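Local coordinates for serine proteinase inhibitor 1 (Myxoma virus, PDB 6BJ5), which inhibits serine endopeptidases as a poxviral member of the serpin family and is important in virulence, at residues 36-41 with 70-75; 61-66 with 95-100. All coordinates share one frame; numbering follows the deposited sequence.

Contact 1. Residues 36-41 with 70-75; sequences SPYGLT and DAFLAL
Tyr38 and Phe72 form a T-shaped (edge-to-face) aromatic pair inside the serpin fold. They join the start of helix 37-49 to the residues leading into strand 73-81 of the large mixed sheet. Phe72 turns its edge toward the face of Tyr38. The ring centroids lie 5.1 Å apart and the planes meet at 79°. The leading atom is Phe72 CE1, which comes within 3.5 Å of Tyr38 CE2. The phenol oxygen Tyr38 OH lies near the plane of the Phe72 ring, beyond its edge, 3.6 Å from Phe72 CE1. Phe72 CG sits between its own backbone N and carbonyl carbon (chi1 62°), a position that swings the ring toward the helix. Tyr38 CG is anti to its N, and its side chain reaches out from the first turn to meet Phe72 at about a right angle.

Ala74 meets the same tyrosine from another side. Its CB lies near the ring plane, at the edge, 4.0 Å from Tyr38 CE2. Val148 of strand 142-153 also touches Tyr38, and Leu29 of the second chain packs on Phe72. The pair is therefore buried between the helix, the sheet and the other chain.

The helix start that carries Tyr38 is capped. Ser36 is the N-cap, and its OG accepts from Gly39 N at 2.8 Å with an N-H...O angle of 156°. Pro37 O, in the first turn, accepts from both Thr41 N and Thr41 OG1, which reach it from opposite faces of its carbonyl plane.

Contact 2. Residues 61-66 with 95-100; sequences VPESVV and SSRFNT
Arg97 and Glu63 meet at the surface of the serpin fold. Arg97 lies near the end of helix 88-98. Glu63 lies in the loop that runs from helix 53-58 to strand 73-81. The contact is small and involves these two residues almost alone.

The polar part is one weak hydrogen bond from a side chain to the backbone. Arg97 NH2 donates to Glu63 O at 2.8 Å, but the N-H...O angle is 127°, so the bond is well off straight. The carbonyl oxygen sits at the edge of the guanidinium, close to its plane. Arg97 CG lies beside the backbone N and anti to the carbonyl carbon. The chain then bends at chi3 (36°), and the end of the side chain reaches the loop.

The electrostatic part is looser. Glu63 OE1 and Arg97 NH1 are 4.4 Å apart, too far for a salt bridge. The opposite charges probably still attract. Each residue also has a long, weak ion pair elsewhere: Glu63 OE2 with Arg48 NH2, and Arg97 NH1 with Glu93 OE2. Glu63 thus has a second, weak partner on helix 37-49, and Arg97 one within its own helix.

Apolar packing surrounds Arg97 and Phe98. Arg97 also packs on Ile49 of helix 37-49. The ring of Phe98 meets that of Phe94 in the same helix, with the planes inclined to each other. Asn99 then leaves helical geometry with a positive phi, and the chain turns away toward strand 103-105. Beside this turn, Arg97 CB stands over the centre of one face of the Phe98 ring, 4.0 Å above its plane.

The centres of the two contacts are 12 Å apart, and their segments alternate along the chain: 36-41, 61-66, 70-75, 95-100. Contact 1 lies deep in the chain and contact 2 at its surface, about 17 Å from the chain centre. They touch directly. The loop of contact 2 packs against the helix of contact 1, with Val65 CG2 3.4 Å from Tyr38 OH and Val61 CG1 3.6 Å from Thr41 O. Contact 1 joins helix 37-49 to the start of strand 73-81 in the main serpin sheet. Contact 2 joins the loop before that strand to helix 88-98, which follows it in the chain.

Contact 1. Residues 36-41 with 70-75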
ATOM      1  N   SER A  36      -0.641   0.437  -0.840  1.00 19.71           N
ATOM      2  CA  SER A  36      -0.333  -0.152   0.454  1.00 15.20           C
ATOM      3  C   SER A  36      -1.624  -0.452   1.176  1.00 27.91           C
ATOM      4  O   SER A  36      -2.227   0.465   1.761  1.00 14.19           O
ATOM      5  CB  SER A  36       0.529   0.754   1.311  1.00 12.47           C
ATOM      6  OG  SER A  36       0.681   0.137   2.586  1.00 24.19           O
ATOM      7  N   PRO A  37      -2.103  -1.701   1.141  1.00 33.23           N
ATOM      8  CA  PRO A  37      -3.233  -2.075   2.006  1.00 22.38           C
ATOM      9  C   PRO A  37      -2.949  -1.873   3.488  1.00 19.99           C
ATOM     10  O   PRO A  37      -3.847  -1.460   4.224  1.00 32.52           O
ATOM     11  CB  PRO A  37      -3.468  -3.545   1.643  1.00 22.59           C
ATOM     12  CG  PRO A  37      -2.221  -3.984   0.982  1.00 23.09           C
ATOM     13  CD  PRO A  37      -1.693  -2.809   0.270  1.00 22.53           C
ATOM     14  N   TYR A  38      -1.739  -2.175   3.964  1.00 23.97           N
ATOM     15  CA  TYR A  38      -1.429  -1.949   5.374  1.00 20.12           C
ATOM     16  C   TYR A  38      -1.536  -0.472   5.729  1.00 31.35           C
ATOM     17  O   TYR A  38      -2.070  -0.108   6.781  1.00 30.43           O
ATOM     18  CB  TYR A  38      -0.027  -2.426   5.680  1.00 22.45           C
ATOM     19  CG  TYR A  38       0.381  -2.245   7.118  1.00 29.13           C
ATOM     20  CD1 TYR A  38      -0.051  -3.133   8.086  1.00 41.72           C
ATOM     21  CD2 TYR A  38       1.184  -1.187   7.513  1.00 26.40           C
ATOM     22  CE1 TYR A  38       0.327  -3.000   9.398  1.00 41.84           C
ATOM     23  CE2 TYR A  38       1.558  -1.034   8.835  1.00 32.70           C
ATOM     24  CZ  TYR A  38       1.124  -1.956   9.772  1.00 43.28           C
ATOM     25  OH  TYR A  38       1.468  -1.856  11.096  1.00 49.71           O
ATOM     26  N   GLY A  39      -0.983   0.393   4.882  1.00 32.25           N
ATOM     27  CA  GLY A  39      -1.040   1.823   5.153  1.00 24.04           C
ATOM     28  C   GLY A  39      -2.459   2.360   5.225  1.00 26.07           C
ATOM     29  O   GLY A  39      -2.749   3.268   6.006  1.00 27.59           O
ATOM     30  N   LEU A  40      -3.348   1.856   4.367  1.00 24.97           N
ATOM     31  CA  LEU A  40      -4.751   2.256   4.430  1.00 24.68           C
ATOM     32  C   LEU A  40      -5.388   1.775   5.723  1.00 28.32           C
ATOM     33  O   LEU A  40      -5.999   2.551   6.461  1.00 34.69           O
ATOM     34  CB  LEU A  40      -5.511   1.685   3.235  1.00 11.89           C
ATOM     35  CG  LEU A  40      -6.987   2.088   3.177  1.00 15.26           C
ATOM     36  CD1 LEU A  40      -7.109   3.606   3.240  1.00 14.20           C
ATOM     37  CD2 LEU A  40      -7.637   1.592   1.876  1.00  8.67           C
ATOM     38  N   THR A  41      -5.231   0.481   6.009  1.00 26.97           N
ATOM     39  CA  THR A  41      -5.799  -0.155   7.188  1.00 22.14           C
ATOM     40  C   THR A  41      -5.326   0.514   8.467  1.00 25.44           C
ATOM     41  O   THR A  41      -6.110   0.688   9.411  1.00 24.59           O
ATOM     42  CB  THR A  41      -5.426  -1.637   7.177  1.00 23.95           C
ATOM     43  OG1 THR A  41      -6.124  -2.280   6.101  1.00 25.91           O
ATOM     44  CG2 THR A  41      -5.793  -2.314   8.504  1.00 18.59           C
ATOM     45  N   ASP A  70      11.874  -4.242  12.611  1.00 75.90           N
ATOM     46  CA  ASP A  70      12.964  -4.583  11.691  1.00 82.16           C
ATOM     47  C   ASP A  70      12.450  -4.740  10.268  1.00 75.41           C
ATOM     48  O   ASP A  70      13.114  -4.335   9.304  1.00 78.84           O
ATOM     49  CB  ASP A  70      13.667  -5.892  12.072  1.00 98.32           C
ATOM     50  CG  ASP A  70      14.056  -5.980  13.535  1.00109.77           C
ATOM     51  OD1 ASP A  70      14.862  -5.132  13.973  1.00109.63           O
ATOM     52  OD2 ASP A  70      13.632  -6.928  14.229  1.00119.00           O
ATOM     53  N   ALA A  71      11.246  -5.297  10.124  1.00 53.50           N
ATOM     54  CA  ALA A  71      10.704  -5.637   8.821  1.00 38.55           C
ATOM     55  C   ALA A  71      10.195  -4.413   8.070  1.00 50.79           C
ATOM     56  O   ALA A  71      10.334  -4.349   6.841  1.00 60.67           O
ATOM     57  CB  ALA A  71       9.592  -6.665   9.008  1.00 24.82           C
ATOM     58  N   PHE A  72       9.632  -3.430   8.777  1.00 48.13           N
ATOM     59  CA  PHE A  72       9.120  -2.213   8.159  1.00 39.85           C
ATOM     60  C   PHE A  72       8.877  -1.163   9.232  1.00 44.03           C
ATOM     61  O   PHE A  72       8.430  -1.484  10.333  1.00 41.25           O
ATOM     62  CB  PHE A  72       7.827  -2.487   7.383  1.00 33.53           C
ATOM     63  CG  PHE A  72       6.700  -2.974   8.237  1.00 37.06           C
ATOM     64  CD1 PHE A  72       5.713  -2.095   8.669  1.00 39.08           C
ATOM     65  CD2 PHE A  72       6.606  -4.319   8.584  1.00 38.33           C
ATOM     66  CE1 PHE A  72       4.650  -2.544   9.449  1.00 41.83           C
ATOM     67  CE2 PHE A  72       5.561  -4.783   9.369  1.00 40.90           C
ATOM     68  CZ  PHE A  72       4.572  -3.890   9.805  1.00 46.31           C
ATOM     69  N   LEU A  73       9.172   0.085   8.906  1.00 47.51           N
ATOM     70  CA  LEU A  73       8.853   1.192   9.788  1.00 41.60           C
ATOM     71  C   LEU A  73       7.476   1.728   9.431  1.00 36.67           C
ATOM     72  O   LEU A  73       7.155   1.918   8.253  1.00 35.26           O
ATOM     73  CB  LEU A  73       9.910   2.290   9.693  1.00 51.86           C
ATOM     74  CG  LEU A  73      11.276   1.761  10.157  1.00 69.08           C
ATOM     75  CD1 LEU A  73      12.352   2.843  10.127  1.00 66.40           C
ATOM     76  CD2 LEU A  73      11.180   1.107  11.547  1.00 77.75           C
ATOM     77  N   ALA A  74       6.657   1.931  10.455  1.00 34.18           N
ATOM     78  CA  ALA A  74       5.291   2.399  10.314  1.00 36.62           C
ATOM     79  C   ALA A  74       5.099   3.567  11.261  1.00 39.61           C
ATOM     80  O   ALA A  74       5.683   3.592  12.345  1.00 54.94           O
ATOM     81  CB  ALA A  74       4.274   1.291  10.626  1.00 36.65           C
ATOM     82  N   LEU A  75       4.283   4.537  10.857  1.00 39.18           N
ATOM     83  CA  LEU A  75       4.128   5.747  11.657  1.00 34.50           C
ATOM     84  C   LEU A  75       2.694   6.250  11.574  1.00 32.84           C
ATOM     85  O   LEU A  75       2.041   6.142  10.531  1.00 47.88           O
ATOM     86  CB  LEU A  75       5.123   6.828  11.214  1.00 37.39           C
ATOM     87  CG  LEU A  75       5.033   8.230  11.827  1.00 52.18           C
ATOM     88  CD1 LEU A  75       6.376   8.895  11.785  1.00 60.37           C
ATOM     89  CD2 LEU A  75       4.038   9.109  11.067  1.00 59.73           C
TER

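Contact 2. Residues 61-66 with 95-100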
ATOM      1  N   VAL A  61     -12.348  -2.647  10.582  1.00 32.98           N
ATOM      2  CA  VAL A  61     -10.887  -2.713  10.522  1.00 40.69           C
ATOM      3  C   VAL A  61     -10.364  -3.333  11.814  1.00 37.71           C
ATOM      4  O   VAL A  61     -11.006  -3.171  12.860  1.00 44.46           O
ATOM      5  CB  VAL A  61     -10.307  -1.306  10.268  1.00 42.96           C
ATOM      6  CG1 VAL A  61      -8.874  -1.184  10.721  1.00 54.78           C
ATOM      7  CG2 VAL A  61     -10.364  -0.996   8.788  1.00 24.63           C
ATOM      8  N   PRO A  62      -9.257  -4.084  11.787  1.00 35.69           N
ATOM      9  CA  PRO A  62      -8.637  -4.556  13.044  1.00 42.18           C
ATOM     10  C   PRO A  62      -8.364  -3.396  14.007  1.00 51.58           C
ATOM     11  O   PRO A  62      -7.810  -2.362  13.623  1.00 52.46           O
ATOM     12  CB  PRO A  62      -7.330  -5.209  12.572  1.00 34.97           C
ATOM     13  CG  PRO A  62      -7.604  -5.619  11.113  1.00 27.65           C
ATOM     14  CD  PRO A  62      -8.587  -4.606  10.575  1.00 26.27           C
ATOM     15  N   GLU A  63      -8.734  -3.560  15.281  1.00 46.99           N
ATOM     16  CA  GLU A  63      -8.413  -2.487  16.214  1.00 42.83           C
ATOM     17  C   GLU A  63      -6.930  -2.393  16.525  1.00 48.77           C
ATOM     18  O   GLU A  63      -6.467  -1.326  16.942  1.00 46.07           O
ATOM     19  CB  GLU A  63      -9.188  -2.666  17.513  1.00 45.66           C
ATOM     20  CG  GLU A  63     -10.689  -2.711  17.344  1.00 69.64           C
ATOM     21  CD  GLU A  63     -11.415  -2.358  18.633  1.00 86.06           C
ATOM     22  OE1 GLU A  63     -10.729  -1.963  19.609  1.00 87.40           O
ATOM     23  OE2 GLU A  63     -12.663  -2.472  18.666  1.00 90.65           O
ATOM     24  N   SER A  64      -6.177  -3.469  16.330  1.00 57.41           N
ATOM     25  CA  SER A  64      -4.732  -3.466  16.514  1.00 63.52           C
ATOM     26  C   SER A  64      -4.131  -3.931  15.203  1.00 59.45           C
ATOM     27  O   SER A  64      -4.485  -5.007  14.708  1.00 71.77           O
ATOM     28  CB  SER A  64      -4.289  -4.361  17.675  1.00 72.63           C
ATOM     29  OG  SER A  64      -2.890  -4.582  17.626  1.00 79.96           O
ATOM     30  N   VAL A  65      -3.242  -3.145  14.640  1.00 42.33           N
ATOM     31  CA  VAL A  65      -2.522  -3.586  13.455  1.00 48.32           C
ATOM     32  C   VAL A  65      -1.174  -4.138  13.877  1.00 46.33           C
ATOM     33  O   VAL A  65      -0.564  -3.669  14.847  1.00 53.99           O
ATOM     34  CB  VAL A  65      -2.368  -2.453  12.422  1.00 46.16           C
ATOM     35  CG1 VAL A  65      -3.748  -1.885  12.039  1.00 37.22           C
ATOM     36  CG2 VAL A  65      -1.389  -1.365  12.929  1.00 40.21           C
ATOM     37  N   VAL A  66      -0.724  -5.165  13.157  1.00 42.26           N
ATOM     38  CA  VAL A  66       0.585  -5.724  13.413  1.00 37.26           C
ATOM     39  C   VAL A  66       1.617  -4.621  13.262  1.00 37.39           C
ATOM     40  O   VAL A  66       1.439  -3.669  12.493  1.00 38.25           O
ATOM     41  CB  VAL A  66       0.854  -6.890  12.446  1.00 46.86           C
ATOM     42  CG1 VAL A  66       2.311  -7.398  12.541  1.00 45.76           C
ATOM     43  CG2 VAL A  66      -0.144  -8.009  12.699  1.00 45.06           C
ATOM     44  N   SER A  95      -3.001   8.999  22.788  1.00 50.84           N
ATOM     45  CA  SER A  95      -1.586   9.011  23.130  1.00 49.91           C
ATOM     46  C   SER A  95      -1.133   7.673  23.685  1.00 42.70           C
ATOM     47  O   SER A  95      -0.006   7.244  23.413  1.00 37.96           O
ATOM     48  CB  SER A  95      -1.296  10.130  24.129  1.00 52.84           C
ATOM     49  OG  SER A  95       0.022  10.001  24.627  1.00 62.17           O
ATOM     50  N   SER A  96      -2.002   7.010  24.466  1.00 44.70           N
ATOM     51  CA  SER A  96      -1.667   5.734  25.108  1.00 56.72           C
ATOM     52  C   SER A  96      -1.592   4.585  24.116  1.00 65.91           C
ATOM     53  O   SER A  96      -0.928   3.576  24.385  1.00 74.96           O
ATOM     54  CB  SER A  96      -2.680   5.388  26.192  1.00 53.72           C
ATOM     55  OG  SER A  96      -3.967   5.235  25.631  1.00 65.48           O
ATOM     56  N   ARG A  97      -2.312   4.684  23.007  1.00 59.72           N
ATOM     57  CA  ARG A  97      -2.393   3.583  22.067  1.00 49.24           C
ATOM     58  C   ARG A  97      -1.415   3.690  20.915  1.00 41.21           C
ATOM     59  O   ARG A  97      -1.057   2.657  20.345  1.00 45.23           O
ATOM     60  CB  ARG A  97      -3.793   3.497  21.489  1.00 37.08           C
ATOM     61  CG  ARG A  97      -4.810   3.286  22.513  1.00 39.78           C
ATOM     62  CD  ARG A  97      -6.059   2.940  21.800  1.00 50.78           C
ATOM     63  NE  ARG A  97      -5.736   2.131  20.642  1.00 56.75           N
ATOM     64  CZ  ARG A  97      -6.530   1.187  20.163  1.00 60.61           C
ATOM     65  NH1 ARG A  97      -7.701   0.940  20.763  1.00 64.15           N
ATOM     66  NH2 ARG A  97      -6.147   0.493  19.096  1.00 42.20           N
ATOM     67  N   PHE A  98      -0.972   4.896  20.551  1.00 34.41           N
ATOM     68  CA  PHE A  98      -0.079   5.049  19.410  1.00 29.48           C
ATOM     69  C   PHE A  98       1.221   5.732  19.792  1.00 41.69           C
ATOM     70  O   PHE A  98       1.947   6.203  18.904  1.00 45.23           O
ATOM     71  CB  PHE A  98      -0.776   5.798  18.275  1.00 29.40           C
ATOM     72  CG  PHE A  98      -2.109   5.226  17.947  1.00 32.21           C
ATOM     73  CD1 PHE A  98      -3.268   5.919  18.252  1.00 29.84           C
ATOM     74  CD2 PHE A  98      -2.208   3.992  17.329  1.00 23.17           C
ATOM     75  CE1 PHE A  98      -4.520   5.379  17.967  1.00 28.24           C
ATOM     76  CE2 PHE A  98      -3.440   3.446  17.050  1.00 21.54           C
ATOM     77  CZ  PHE A  98      -4.604   4.143  17.364  1.00 28.33           C
ATOM     78  N   ASN A  99       1.512   5.823  21.091  1.00 47.79           N
ATOM     79  CA  ASN A  99       2.778   6.353  21.585  1.00 50.21           C
ATOM     80  C   ASN A  99       3.101   7.687  20.923  1.00 43.67           C
ATOM     81  O   ASN A  99       4.229   7.939  20.506  1.00 50.69           O
ATOM     82  CB  ASN A  99       3.912   5.355  21.364  1.00 45.51           C
ATOM     83  CG  ASN A  99       5.064   5.562  22.327  1.00 62.64           C
ATOM     84  OD1 ASN A  99       4.855   5.882  23.502  1.00 65.23           O
ATOM     85  ND2 ASN A  99       6.292   5.386  21.835  1.00 75.36           N
ATOM     86  N   THR A 100       2.083   8.526  20.773  1.00 39.63           N
ATOM     87  CA  THR A 100       2.267   9.821  20.133  1.00 46.35           C
ATOM     88  C   THR A 100       1.077  10.699  20.493  1.00 49.98           C
ATOM     89  O   THR A 100      -0.018  10.201  20.766  1.00 51.93           O
ATOM     90  CB  THR A 100       2.413   9.688  18.607  1.00 42.51           C
ATOM     91  OG1 THR A 100       2.875  10.924  18.060  1.00 46.22           O
ATOM     92  CG2 THR A 100       1.082   9.354  17.955  1.00 48.08           C
TER